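Local coordinates for nitrogenase molybdenum-iron protein alpha chain (Clostridium pasteurianum, PDB 4WES) that forms, with its beta chain partner, the molybdenum-iron component of nitrogenase, which carries the iron-molybdenum cofactor and catalyses the ATP-dependent reduction of dinitrogen to ammonia, at residues S209-G214 / D256-Q261; N251-D256 / T275-P280; A189-M194 / A270-T275; I232-N237 / P306-R311; K90-N95 / T241-Y246. One frame throughout, in Å; residues are numbered along the deposited sequence. Where two conformers were deposited one is given.

Contact 1: residues S209-G214 / D256-Q261; sequences SINVLG and DLNLVQ
The carboxamides of Asn-211 and Asn-258 lie side by side, pointing the same way with planes 31° apart. Their strands are the central pair of a four-stranded parallel sheet in a Rossmann-like alpha/beta domain. Leu-213 CD1 sits over one face of the Asn-258 amide, 3.5 Å from its CG, while Ile-279 CG2 covers the opposite face near ND2. At the amide edge, Asn-258 OD1 accepts a bond of 2.9 Å from Asn-211 ND2, in the plane of the Asn-258 carbonyl. Asparagine suits both places because each amide can donate and accept: Asn-211 also gives ND2 to Ala-252 O and receives Asn-237 ND2 at OD1. Backbone N and O of Asn-211 and Leu-213 alternately reach Leu-257, Leu-259 and Gln-261; the bond from Leu-213 N to Leu-259 O is 2.7 Å long. Helix 263-277 covers the face bearing the two asparagines, Leu-213 and Val-260. The other face, with Ile-210, Val-212, Leu-257 and Leu-259, is apolar and packs in part on helix 289-303; there Ile-210 CD1 meets Leu-259 CD1 at 3.8 Å. At Gly-214, whose positive phi favours glycine, the chain turns a corner, close to the cofactor ligand Cys-262. At the far end a water bridges the chains, accepting from Ser-209 N and donating to Asp-256 OD2 at 2.7 Å.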
# COMPACT_ATOMS: atom_id res chain seq x y z
N SER A 209 -37.25 5.98 33.96
CA SER A 209 -37.15 5.49 32.59
C SER A 209 -37.50 6.55 31.57
O SER A 209 -38.55 7.20 31.64
CB SER A 209 -38.03 4.26 32.39
OG SER A 209 -37.47 3.07 32.95
N ILE A 210 -36.59 6.72 30.61
CA ILE A 210 -36.78 7.64 29.50
C ILE A 210 -36.53 6.87 28.20
O ILE A 210 -35.83 5.88 28.17
CB ILE A 210 -35.81 8.84 29.62
CG1 ILE A 210 -34.35 8.43 29.49
CG2 ILE A 210 -36.08 9.57 30.91
CD1 ILE A 210 -33.85 8.45 28.04
N ASN A 211 -37.08 7.41 27.11
CA ASN A 211 -36.69 6.99 25.76
C ASN A 211 -36.06 8.17 25.04
O ASN A 211 -36.47 9.30 25.25
CB ASN A 211 -37.86 6.57 24.91
CG ASN A 211 -38.62 5.36 25.44
OD1 ASN A 211 -38.04 4.42 26.00
ND2 ASN A 211 -39.96 5.43 25.29
N VAL A 212 -35.09 7.89 24.16
CA VAL A 212 -34.63 8.88 23.21
C VAL A 212 -35.24 8.56 21.86
O VAL A 212 -34.96 7.53 21.26
CB VAL A 212 -33.11 8.98 23.12
CG1 VAL A 212 -32.71 10.16 22.23
CG2 VAL A 212 -32.48 9.12 24.49
N LEU A 213 -36.14 9.42 21.41
CA LEU A 213 -36.86 9.23 20.16
C LEU A 213 -36.20 10.01 19.02
O LEU A 213 -35.85 11.19 19.19
CB LEU A 213 -38.30 9.70 20.28
CG LEU A 213 -39.22 9.00 21.30
CD1 LEU A 213 -40.64 9.50 21.12
CD2 LEU A 213 -39.12 7.50 21.21
N GLY A 214 -36.11 9.39 17.85
CA GLY A 214 -35.55 10.08 16.69
C GLY A 214 -34.07 10.32 16.85
O GLY A 214 -33.55 11.43 16.64
N ASP A 256 -41.35 6.85 31.39
CA ASP A 256 -42.08 8.01 31.87
C ASP A 256 -41.91 9.29 31.08
O ASP A 256 -42.73 10.19 31.22
CB ASP A 256 -41.71 8.29 33.33
CG ASP A 256 -42.38 7.33 34.26
OD1 ASP A 256 -43.44 6.76 33.89
OD2 ASP A 256 -41.87 7.09 35.34
N LEU A 257 -40.86 9.37 30.24
CA LEU A 257 -40.66 10.59 29.47
C LEU A 257 -39.97 10.24 28.17
O LEU A 257 -38.95 9.56 28.16
CB LEU A 257 -39.79 11.59 30.27
CG LEU A 257 -39.56 12.97 29.64
CD1 LEU A 257 -40.86 13.76 29.51
CD2 LEU A 257 -38.55 13.72 30.48
N ASN A 258 -40.55 10.75 27.07
CA ASN A 258 -39.93 10.65 25.75
C ASN A 258 -39.15 11.93 25.45
O ASN A 258 -39.64 13.05 25.67
CB ASN A 258 -41.01 10.47 24.68
CG ASN A 258 -41.47 9.04 24.53
OD1 ASN A 258 -40.65 8.13 24.62
ND2 ASN A 258 -42.74 8.85 24.16
N LEU A 259 -37.93 11.75 24.94
CA LEU A 259 -37.06 12.85 24.55
C LEU A 259 -37.01 12.86 23.01
O LEU A 259 -36.54 11.91 22.43
CB LEU A 259 -35.68 12.67 25.11
CG LEU A 259 -35.55 12.31 26.59
CD1 LEU A 259 -34.09 12.13 26.98
CD2 LEU A 259 -36.23 13.30 27.50
N VAL A 260 -37.39 13.94 22.37
CA VAL A 260 -37.44 14.00 20.92
C VAL A 260 -36.24 14.77 20.38
O VAL A 260 -36.18 16.00 20.50
CB VAL A 260 -38.77 14.60 20.45
CG1 VAL A 260 -38.78 14.85 18.95
CG2 VAL A 260 -39.94 13.69 20.83
N GLN A 261 -35.28 14.05 19.81
CA GLN A 261 -34.09 14.66 19.22
C GLN A 261 -34.40 15.14 17.79
O GLN A 261 -34.41 16.33 17.54
CB GLN A 261 -32.90 13.69 19.26
CG GLN A 261 -31.61 14.22 18.62
CD GLN A 261 -31.04 15.40 19.35
OE1 GLN A 261 -30.94 15.38 20.58
NE2 GLN A 261 -30.61 16.41 18.60
O HOH W 1 -39.94 5.18 35.00

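Contact 2: residues N251-D256 / T275-P280; sequences NADKAD and TKYGIP
Tyr-277 receives Asp-253 on one face of its ring: the CB methylene stands 3.8 Å from the ring centroid and only 5° off the normal, a CH-pi contact. The opposite face is lined by CG of Lys-276, the residue before it. The CA-CB bond of Asp-253 points toward Tyr-277 and brings CB over the ring centre. A chi1 of 59° sets CG between the backbone N and the carbonyl carbon, and OD2 lies near Tyr-277 CE1. Gly-278 leaves the helix with positive phi, a conformation that suits a residue lacking CB, and turns the chain toward the sheet. This is a helix-to-strand connection of the Rossmann-like domain: it leads from helix 263-277 into strand 281-283, and the facing loop leads from helix 246-250 into the adjacent strand 257-260. Ile-279 reaches toward that loop with its longer branch, placing CD1 3.4 Å from Asp-253 O and CG1 3.6 Å from Ala-255 O. A hydrogen bond to the Asp-253 carbonyl comes from Arg-406 NH1; the isoleucine methyl merely packs against it. The type I turn from Asn-251 to Lys-254 presents this aspartate at its third position. Pro-280, with no N-H, packs ring carbon CD 3.4 Å from Asp-256 O.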
# COMPACT_ATOMS: atom_id res chain seq x y z
N ASN A 251 -40.96 -2.58 23.76
CA ASN A 251 -41.16 -2.08 25.10
C ASN A 251 -40.97 -0.57 25.24
O ASN A 251 -40.80 -0.06 26.35
CB ASN A 251 -40.25 -2.83 26.06
CG ASN A 251 -40.69 -4.25 26.27
OD1 ASN A 251 -41.69 -4.49 26.93
ND2 ASN A 251 -40.00 -5.18 25.67
N ALA A 252 -41.13 0.18 24.14
CA ALA A 252 -40.96 1.61 24.23
C ALA A 252 -42.00 2.25 25.18
O ALA A 252 -41.76 3.33 25.71
CB ALA A 252 -41.04 2.27 22.86
N ASP A 253 -43.15 1.60 25.40
CA ASP A 253 -44.15 2.15 26.29
C ASP A 253 -43.75 2.10 27.77
O ASP A 253 -44.44 2.66 28.60
CB ASP A 253 -45.50 1.45 26.10
CG ASP A 253 -45.44 -0.06 26.33
OD1 ASP A 253 -44.48 -0.72 25.88
OD2 ASP A 253 -46.37 -0.58 26.99
N LYS A 254 -42.64 1.47 28.11
CA LYS A 254 -42.20 1.32 29.49
C LYS A 254 -41.27 2.46 29.88
O LYS A 254 -40.10 2.25 30.27
CB LYS A 254 -41.57 -0.05 29.69
CG LYS A 254 -42.51 -1.21 29.37
CD LYS A 254 -43.68 -1.26 30.35
CE LYS A 254 -44.85 -2.03 29.77
NZ LYS A 254 -44.44 -3.40 29.46
N ALA A 255 -41.78 3.69 29.75
CA ALA A 255 -41.02 4.89 30.06
C ALA A 255 -41.93 5.93 30.63
O ALA A 255 -43.13 5.92 30.38
CB ALA A 255 -40.32 5.46 28.82
N ASP A 256 -41.35 6.85 31.39
CA ASP A 256 -42.08 8.01 31.87
C ASP A 256 -41.91 9.29 31.08
O ASP A 256 -42.73 10.19 31.22
CB ASP A 256 -41.71 8.29 33.33
CG ASP A 256 -42.38 7.33 34.26
OD1 ASP A 256 -43.44 6.76 33.89
OD2 ASP A 256 -41.87 7.09 35.34
N THR A 275 -50.94 10.15 23.30
CA THR A 275 -52.37 9.91 23.25
C THR A 275 -52.74 8.53 23.82
O THR A 275 -53.71 8.38 24.58
CB THR A 275 -52.84 10.00 21.80
OG1 THR A 275 -52.55 11.31 21.32
CG2 THR A 275 -54.29 9.66 21.67
N LYS A 276 -51.99 7.50 23.42
CA LYS A 276 -52.37 6.12 23.73
C LYS A 276 -51.97 5.71 25.15
O LYS A 276 -52.73 5.01 25.81
CB LYS A 276 -51.77 5.16 22.71
CG LYS A 276 -52.16 3.71 22.93
CD LYS A 276 -51.76 2.83 21.74
CE LYS A 276 -52.09 1.37 22.00
NZ LYS A 276 -51.86 0.52 20.81
N TYR A 277 -50.78 6.13 25.58
CA TYR A 277 -50.21 5.69 26.86
C TYR A 277 -50.18 6.77 27.96
O TYR A 277 -49.99 6.44 29.13
CB TYR A 277 -48.80 5.12 26.65
CG TYR A 277 -48.78 3.93 25.75
CD1 TYR A 277 -49.35 2.71 26.14
CD2 TYR A 277 -48.21 3.99 24.48
CE1 TYR A 277 -49.36 1.61 25.31
CE2 TYR A 277 -48.22 2.90 23.67
CZ TYR A 277 -48.78 1.70 24.06
OH TYR A 277 -48.78 0.63 23.21
N GLY A 278 -50.29 8.03 27.57
CA GLY A 278 -50.17 9.14 28.52
C GLY A 278 -48.73 9.57 28.72
O GLY A 278 -48.47 10.41 29.57
N ILE A 279 -47.79 9.03 27.94
CA ILE A 279 -46.38 9.37 28.11
C ILE A 279 -46.09 10.72 27.48
O ILE A 279 -46.26 10.89 26.27
CB ILE A 279 -45.49 8.28 27.52
CG1 ILE A 279 -45.75 6.91 28.17
CG2 ILE A 279 -44.02 8.67 27.62
CD1 ILE A 279 -45.22 5.74 27.37
N PRO A 280 -45.64 11.70 28.29
CA PRO A 280 -45.31 13.03 27.74
C PRO A 280 -44.01 12.99 26.99
O PRO A 280 -43.19 12.08 27.15
CB PRO A 280 -45.20 13.89 29.00
CG PRO A 280 -44.79 12.94 30.07
CD PRO A 280 -45.41 11.62 29.74

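Contact 3: residues A189-M194 / A270-T275; sequences ANNTVM and AEMMET
Met-194 reaches Met-272 and Met-273 through an extended first torsion and a bend at the second: CG is anti to the backbone N (chi1 -176°), and chi2 then turns SD toward the facing helix. Met-272 bends later, its chi3 of -77° folding CE back toward Met-194 CB, 3.8 Å away. The Met-194 and Met-272 side chains slide past each other in opposite directions, with Met-194 SD lying 3.7 Å from Met-272 CB. Beyond the sulfur, Met-194 CE ends against the partner helix backbone, 3.6 Å from Met-272 O. The Met-273 side chain crosses that of Met-194 obliquely, its CG 3.9 Å from Met-194 SD. The segments 189-194 and 270-275 run in roughly the same direction, 29° apart, with axes 10.8 Å from each other at closest approach. Such spacing suits methionine, an unbranched side chain long enough to bridge it. Helix 182-196, which also packs on helix 54-63, is thus joined to helix 263-277, one of the helices flanking the sheet of strands 209-215 and 257-260. Toward the cofactor, Asn-190 links the helices by polar bonds, OD1 accepting from Ile-269 N and ND2 donating to Ser-265 O; ND2 also donates to His-186 O within its own helix. The methionine part has no hydrogen bond across it; its cohesion comes from dispersion between buried, polarisable sulfurs and carbons, which demands close fit but little directionality.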
# COMPACT_ATOMS: atom_id res chain seq x y z
N ALA A 189 -43.05 4.61 8.20
CA ALA A 189 -42.40 3.79 9.20
C ALA A 189 -43.07 3.96 10.55
O ALA A 189 -43.32 2.97 11.27
CB ALA A 189 -40.92 4.11 9.30
N ASN A 190 -43.32 5.20 10.95
CA ASN A 190 -43.88 5.45 12.27
C ASN A 190 -45.23 4.77 12.45
O ASN A 190 -45.53 4.28 13.54
CB ASN A 190 -44.07 6.96 12.54
CG ASN A 190 -42.81 7.68 13.06
OD1 ASN A 190 -42.88 8.34 14.08
ND2 ASN A 190 -41.69 7.56 12.36
N ASN A 191 -46.05 4.76 11.41
CA ASN A 191 -47.39 4.19 11.53
C ASN A 191 -47.30 2.73 11.94
O ASN A 191 -47.98 2.28 12.87
CB ASN A 191 -48.16 4.31 10.24
CG ASN A 191 -48.61 5.71 9.95
OD1 ASN A 191 -48.60 6.60 10.82
ND2 ASN A 191 -49.02 5.93 8.69
N THR A 192 -46.49 1.96 11.24
CA THR A 192 -46.39 0.52 11.51
C THR A 192 -45.63 0.23 12.79
O THR A 192 -45.99 -0.67 13.56
CB THR A 192 -45.81 -0.20 10.28
OG1 THR A 192 -46.77 -0.13 9.23
CG2 THR A 192 -45.40 -1.61 10.58
N VAL A 193 -44.58 0.99 13.08
CA VAL A 193 -43.89 0.80 14.36
C VAL A 193 -44.87 1.03 15.52
O VAL A 193 -44.90 0.24 16.49
CB VAL A 193 -42.68 1.75 14.46
CG1 VAL A 193 -42.11 1.76 15.87
CG2 VAL A 193 -41.59 1.34 13.47
N MET A 194 -45.66 2.10 15.45
CA MET A 194 -46.58 2.41 16.53
C MET A 194 -47.58 1.31 16.79
O MET A 194 -47.78 0.91 17.94
CB MET A 194 -47.30 3.72 16.26
CG MET A 194 -48.20 4.17 17.40
SD MET A 194 -47.24 4.71 18.83
CE MET A 194 -48.50 4.56 20.09
N ALA A 270 -44.13 10.26 18.91
CA ALA A 270 -44.20 11.02 20.15
C ALA A 270 -45.64 11.39 20.47
O ALA A 270 -46.12 11.22 21.60
CB ALA A 270 -43.33 12.25 20.09
N GLU A 271 -46.35 11.91 19.48
CA GLU A 271 -47.75 12.27 19.64
C GLU A 271 -48.60 11.06 20.00
O GLU A 271 -49.45 11.12 20.92
CB GLU A 271 -48.28 12.89 18.36
CG GLU A 271 -47.76 14.26 17.96
CD GLU A 271 -48.26 14.73 16.58
OE1 GLU A 271 -48.99 13.96 15.89
OE2 GLU A 271 -47.92 15.86 16.19
N MET A 272 -48.44 9.99 19.25
CA MET A 272 -49.29 8.81 19.45
C MET A 272 -49.04 8.14 20.79
O MET A 272 -49.97 7.62 21.40
CB MET A 272 -49.18 7.82 18.29
CG MET A 272 -49.77 8.39 17.02
SD MET A 272 -49.85 7.25 15.62
CE MET A 272 -48.14 7.26 15.09
N MET A 273 -47.79 8.12 21.25
CA MET A 273 -47.50 7.55 22.57
C MET A 273 -48.13 8.39 23.68
O MET A 273 -48.58 7.85 24.69
CB MET A 273 -46.01 7.37 22.78
CG MET A 273 -45.42 6.28 21.93
SD MET A 273 -43.68 5.95 22.27
CE MET A 273 -43.81 5.06 23.82
N GLU A 274 -48.13 9.71 23.52
CA GLU A 274 -48.81 10.55 24.48
C GLU A 274 -50.32 10.25 24.49
O GLU A 274 -50.92 10.11 25.55
CB GLU A 274 -48.57 12.04 24.22
CG GLU A 274 -49.17 12.93 25.30
CD GLU A 274 -48.79 14.38 25.24
OE1 GLU A 274 -47.95 14.76 24.41
OE2 GLU A 274 -49.39 15.15 26.00
N THR A 275 -50.94 10.15 23.30
CA THR A 275 -52.37 9.91 23.25
C THR A 275 -52.74 8.53 23.82
O THR A 275 -53.71 8.38 24.58
CB THR A 275 -52.84 10.00 21.80
OG1 THR A 275 -52.55 11.31 21.32
CG2 THR A 275 -54.29 9.66 21.67

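Contact 4: residues I232-N237 / P306-R311; sequences IGYHVN and PELTKR
Leu-308 packs its two methyls against Tyr-234 and Ile-232, and this is the tight part of the contact. CD1 lies 3.6 Å from Tyr-234 CE1, whereas CD2 stands over one face of the same ring, offset toward the rim, 4.3 Å from the centroid and 13° off the normal. The second methyl also touches Ile-232, at 3.9 Å from CG2, the leucine and isoleucine side chains crossing at about a right angle. A forked leucine suits this place because one branch serves the ring and the other is shared between ring and isoleucine. Toward solvent the contact thins out. Gly-233 is exposed there, and its positive phi makes it the C-prime residue of the Schellman motif that closes helix 221-232; at these backbone angles a CB would jam against the carbonyl O of Ile-232, reason enough for glycine, and Leu-308 CD2 is a further neighbour on that side. Arg-311 is partly exposed: its CB lies 3.6 Å from Ile-232 O. Its guanidinium group donates from NH1 to Lys-231 O near the end of that helix and forms a salt bridge through NH2 to Glu-314. The contact thus sets the first turns of helix 306-334 against the corner between helix 221-232 and the edge strand 235-239, while helix 289-303 supplies Phe-303, which meets both the Tyr-234 ring and Leu-308.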
# COMPACT_ATOMS: atom_id res chain seq x y z
N ILE A 232 -26.05 10.07 35.35
CA ILE A 232 -26.94 10.86 36.19
C ILE A 232 -27.90 9.94 36.96
O ILE A 232 -28.32 10.25 38.10
CB ILE A 232 -27.69 11.89 35.34
CG1 ILE A 232 -26.69 12.93 34.82
CG2 ILE A 232 -28.79 12.53 36.14
CD1 ILE A 232 -27.22 13.79 33.71
N GLY A 233 -28.26 8.81 36.33
CA GLY A 233 -29.13 7.84 36.99
C GLY A 233 -30.38 7.46 36.23
O GLY A 233 -31.19 6.69 36.77
N TYR A 234 -30.55 7.94 35.02
CA TYR A 234 -31.70 7.52 34.22
C TYR A 234 -31.54 6.10 33.73
O TYR A 234 -30.41 5.61 33.52
CB TYR A 234 -31.88 8.44 33.01
CG TYR A 234 -32.22 9.87 33.40
CD1 TYR A 234 -33.50 10.21 33.84
CD2 TYR A 234 -31.26 10.88 33.34
CE1 TYR A 234 -33.83 11.50 34.22
CE2 TYR A 234 -31.57 12.17 33.71
CZ TYR A 234 -32.84 12.49 34.16
OH TYR A 234 -33.17 13.76 34.52
N HIS A 235 -32.66 5.45 33.47
CA HIS A 235 -32.70 4.22 32.76
C HIS A 235 -33.08 4.57 31.32
O HIS A 235 -34.17 5.08 31.09
CB HIS A 235 -33.74 3.25 33.34
CG HIS A 235 -33.88 2.01 32.53
ND1 HIS A 235 -35.04 1.67 31.86
CD2 HIS A 235 -32.98 1.05 32.25
CE1 HIS A 235 -34.85 0.54 31.21
NE2 HIS A 235 -33.61 0.13 31.44
N VAL A 236 -32.20 4.27 30.36
CA VAL A 236 -32.51 4.54 28.98
C VAL A 236 -33.26 3.33 28.43
O VAL A 236 -32.67 2.35 27.98
CB VAL A 236 -31.28 4.91 28.13
CG1 VAL A 236 -31.71 5.29 26.73
CG2 VAL A 236 -30.50 6.03 28.78
N ASN A 237 -34.58 3.42 28.52
CA ASN A 237 -35.43 2.27 28.18
C ASN A 237 -35.28 1.84 26.73
O ASN A 237 -35.17 0.67 26.42
CB ASN A 237 -36.88 2.64 28.52
CG ASN A 237 -37.84 1.55 28.18
OD1 ASN A 237 -37.80 0.46 28.75
ND2 ASN A 237 -38.68 1.81 27.21
N PRO A 306 -34.89 15.12 44.01
CA PRO A 306 -33.73 15.88 44.49
C PRO A 306 -32.38 15.24 44.16
O PRO A 306 -31.41 15.96 43.83
CB PRO A 306 -33.94 15.93 46.00
CG PRO A 306 -35.40 15.79 46.17
CD PRO A 306 -35.88 14.89 45.07
N GLU A 307 -32.29 13.92 44.20
CA GLU A 307 -31.03 13.25 43.85
C GLU A 307 -30.72 13.35 42.36
O GLU A 307 -29.57 13.62 42.00
CB GLU A 307 -31.04 11.78 44.28
CG GLU A 307 -29.77 10.99 43.92
CD GLU A 307 -28.49 11.49 44.60
OE1 GLU A 307 -28.58 12.40 45.48
OE2 GLU A 307 -27.38 10.95 44.23
N LEU A 308 -31.73 13.19 41.50
CA LEU A 308 -31.49 13.36 40.06
C LEU A 308 -31.04 14.77 39.76
O LEU A 308 -30.14 15.00 38.95
CB LEU A 308 -32.74 13.10 39.21
CG LEU A 308 -33.08 11.71 38.71
CD1 LEU A 308 -34.31 11.84 37.81
CD2 LEU A 308 -31.92 11.08 37.99
N THR A 309 -31.68 15.74 40.40
CA THR A 309 -31.29 17.12 40.19
C THR A 309 -29.85 17.41 40.63
O THR A 309 -29.06 18.04 39.90
CB THR A 309 -32.29 18.05 40.88
OG1 THR A 309 -33.56 17.92 40.23
CG2 THR A 309 -31.81 19.49 40.83
N LYS A 310 -29.50 16.89 41.80
CA LYS A 310 -28.16 17.04 42.33
C LYS A 310 -27.13 16.41 41.40
O LYS A 310 -26.11 17.04 41.08
CB LYS A 310 -28.08 16.40 43.73
CG LYS A 310 -26.70 16.42 44.37
CD LYS A 310 -26.66 15.55 45.62
CE LYS A 310 -25.27 15.41 46.20
NZ LYS A 310 -24.98 16.49 47.19
N ARG A 311 -27.39 15.17 40.98
CA ARG A 311 -26.46 14.46 40.11
C ARG A 311 -26.37 15.15 38.77
O ARG A 311 -25.32 15.15 38.15
CB ARG A 311 -26.89 12.99 39.90
CG ARG A 311 -26.53 12.06 41.01
CD ARG A 311 -25.01 11.99 41.19
NE ARG A 311 -24.38 11.19 40.15
CZ ARG A 311 -23.16 11.40 39.66
NH1 ARG A 311 -22.68 10.59 38.73
NH2 ARG A 311 -22.43 12.41 40.09

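Contact 5: residues K90-N95 / T241-Y246; sequences KSKPEN and TGDATY
Asp-243 accepts the backbone N-H of Lys-92 at OD1, with N and OD1 3.0 Å apart and an angle of 158° at the hydrogen. The donor comes on the syn side but 34° out of the carboxylate plane. OD1 also has a salt bridge to Lys-67 NZ, and OD2 accepts from Trp-223 NE1, so aspartate, short and with two acceptor atoms, suits this buried place. A water extends the network: it accepts from Lys-92 NZ and donates to Glu-94 OE1 and Asp-243 OD2, the last at 2.7 Å. The loop 241-246 is built on a type II beta turn from Thr-241 to Ala-244, with Asp-243 at its third position and positive phi, followed by the N-cap of helix 246-250. Turn backbone groups are met through solvent: one water links Asp-243 N to Ser-91 OG, itself also hydrogen-bonded to Asn-102 OD1; another donates to Asp-243 O and to Glu-94 OE1. Lys-67 also binds Glu-94 OE1, which probably offsets repulsion between the two carboxylates. Thr-245 caps with OG1, which accepts from Lys-248 N, and turns methyl CG2 to Glu-94, 3.7 Å from OE1. At the subunit boundary, Lys-90 NZ forms a salt bridge with Asp-453 of the beta chain.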
# COMPACT_ATOMS: atom_id res chain seq x y z
N LYS A 90 -24.49 3.10 14.12
CA LYS A 90 -23.61 2.08 14.69
C LYS A 90 -24.40 1.09 15.54
O LYS A 90 -25.35 1.47 16.23
CB LYS A 90 -22.47 2.71 15.48
CG LYS A 90 -21.45 3.49 14.64
CD LYS A 90 -20.23 3.89 15.49
CE LYS A 90 -19.16 4.57 14.66
NZ LYS A 90 -18.00 4.94 15.46
N SER A 91 -23.99 -0.16 15.49
CA SER A 91 -24.65 -1.26 16.20
C SER A 91 -23.63 -2.18 16.80
O SER A 91 -22.55 -2.40 16.25
CB SER A 91 -25.53 -2.08 15.26
OG SER A 91 -26.51 -1.26 14.64
N LYS A 92 -23.99 -2.78 17.94
CA LYS A 92 -23.18 -3.83 18.50
C LYS A 92 -24.10 -4.95 19.00
O LYS A 92 -25.26 -4.70 19.31
CB LYS A 92 -22.28 -3.31 19.59
CG LYS A 92 -22.98 -2.75 20.73
CD LYS A 92 -22.03 -1.98 21.70
CE LYS A 92 -22.80 -1.33 22.83
NZ LYS A 92 -23.52 -2.35 23.65
N PRO A 93 -23.60 -6.18 19.08
CA PRO A 93 -24.43 -7.25 19.62
C PRO A 93 -24.94 -6.90 21.02
O PRO A 93 -24.15 -6.53 21.89
CB PRO A 93 -23.48 -8.42 19.67
CG PRO A 93 -22.39 -8.11 18.78
CD PRO A 93 -22.26 -6.64 18.71
N GLU A 94 -26.24 -7.04 21.24
CA GLU A 94 -26.80 -6.67 22.53
C GLU A 94 -26.21 -7.59 23.61
O GLU A 94 -26.16 -8.80 23.42
CB GLU A 94 -28.32 -6.76 22.54
CG GLU A 94 -28.99 -6.07 23.73
CD GLU A 94 -28.90 -4.55 23.73
OE1 GLU A 94 -28.56 -3.94 22.70
OE2 GLU A 94 -29.25 -3.94 24.79
N ASN A 95 -25.75 -7.01 24.71
CA ASN A 95 -25.14 -7.77 25.79
C ASN A 95 -23.94 -8.57 25.33
O ASN A 95 -23.51 -9.50 26.02
CB ASN A 95 -26.16 -8.71 26.49
CG ASN A 95 -27.37 -7.97 26.98
OD1 ASN A 95 -28.52 -8.28 26.65
ND2 ASN A 95 -27.10 -6.93 27.73
N THR A 241 -34.10 4.87 16.69
CA THR A 241 -33.84 3.44 16.63
C THR A 241 -32.34 3.08 16.69
O THR A 241 -31.98 1.95 16.43
CB THR A 241 -34.46 2.81 15.37
OG1 THR A 241 -33.97 3.54 14.24
CG2 THR A 241 -35.97 2.85 15.40
N GLY A 242 -31.49 4.06 17.05
CA GLY A 242 -30.06 3.80 17.04
C GLY A 242 -29.63 2.71 18.02
O GLY A 242 -29.97 2.75 19.21
N ASP A 243 -28.90 1.73 17.48
CA ASP A 243 -28.47 0.55 18.20
C ASP A 243 -29.62 -0.23 18.85
O ASP A 243 -29.37 -0.99 19.79
CB ASP A 243 -27.39 0.89 19.25
CG ASP A 243 -26.66 -0.34 19.76
OD1 ASP A 243 -26.39 -1.27 18.99
OD2 ASP A 243 -26.37 -0.39 21.00
N ALA A 244 -30.84 -0.10 18.34
CA ALA A 244 -31.98 -0.73 18.98
C ALA A 244 -32.07 -2.21 18.69
O ALA A 244 -31.79 -2.67 17.58
CB ALA A 244 -33.27 -0.08 18.51
N THR A 245 -32.53 -2.95 19.70
CA THR A 245 -33.10 -4.26 19.46
C THR A 245 -34.59 -4.13 19.18
O THR A 245 -35.27 -3.18 19.65
CB THR A 245 -32.93 -5.20 20.67
OG1 THR A 245 -33.65 -4.65 21.76
CG2 THR A 245 -31.47 -5.39 20.98
N TYR A 246 -35.12 -5.12 18.47
CA TYR A 246 -36.55 -5.18 18.24
C TYR A 246 -37.33 -5.18 19.55
O TYR A 246 -38.34 -4.48 19.72
CB TYR A 246 -36.85 -6.43 17.40
CG TYR A 246 -38.29 -6.59 17.01
CD1 TYR A 246 -38.83 -5.85 15.97
CD2 TYR A 246 -39.12 -7.51 17.67
CE1 TYR A 246 -40.13 -6.00 15.58
CE2 TYR A 246 -40.43 -7.66 17.27
CZ TYR A 246 -40.95 -6.92 16.24
OH TYR A 246 -42.26 -7.07 15.88
O HOH W 2 -28.31 0.94 14.85
O HOH W 3 -25.85 -2.63 22.46
O HOH W 4 -30.19 -1.73 22.34

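How the contacts relate
Contacts 1 to 4 gather around the parallel sheet in the order 235-239, 209-215, 257-260, 281-283. Contact 1 is its central strand pair; contact 2, about 10 Å away between centres, joins the loops leading into strands 257-260 and 281-283 and shares Asp-256 with it. Contact 3 shares Thr-275 and helix 263-277 with contact 2, while contact 4, about 26 Å from contact 3, lies by the edge strand 235-239. Along the chain, contact 1 is nested inside contact 3 and contact 2 inside contact 4. Contacts 1, 2 and 4 thus build the sheet and its surroundings, whereas contacts 3 and 5 tie it to earlier helix 182-196 and loop 90-95. Contact 1 comes nearest the cofactor, at Gly-214.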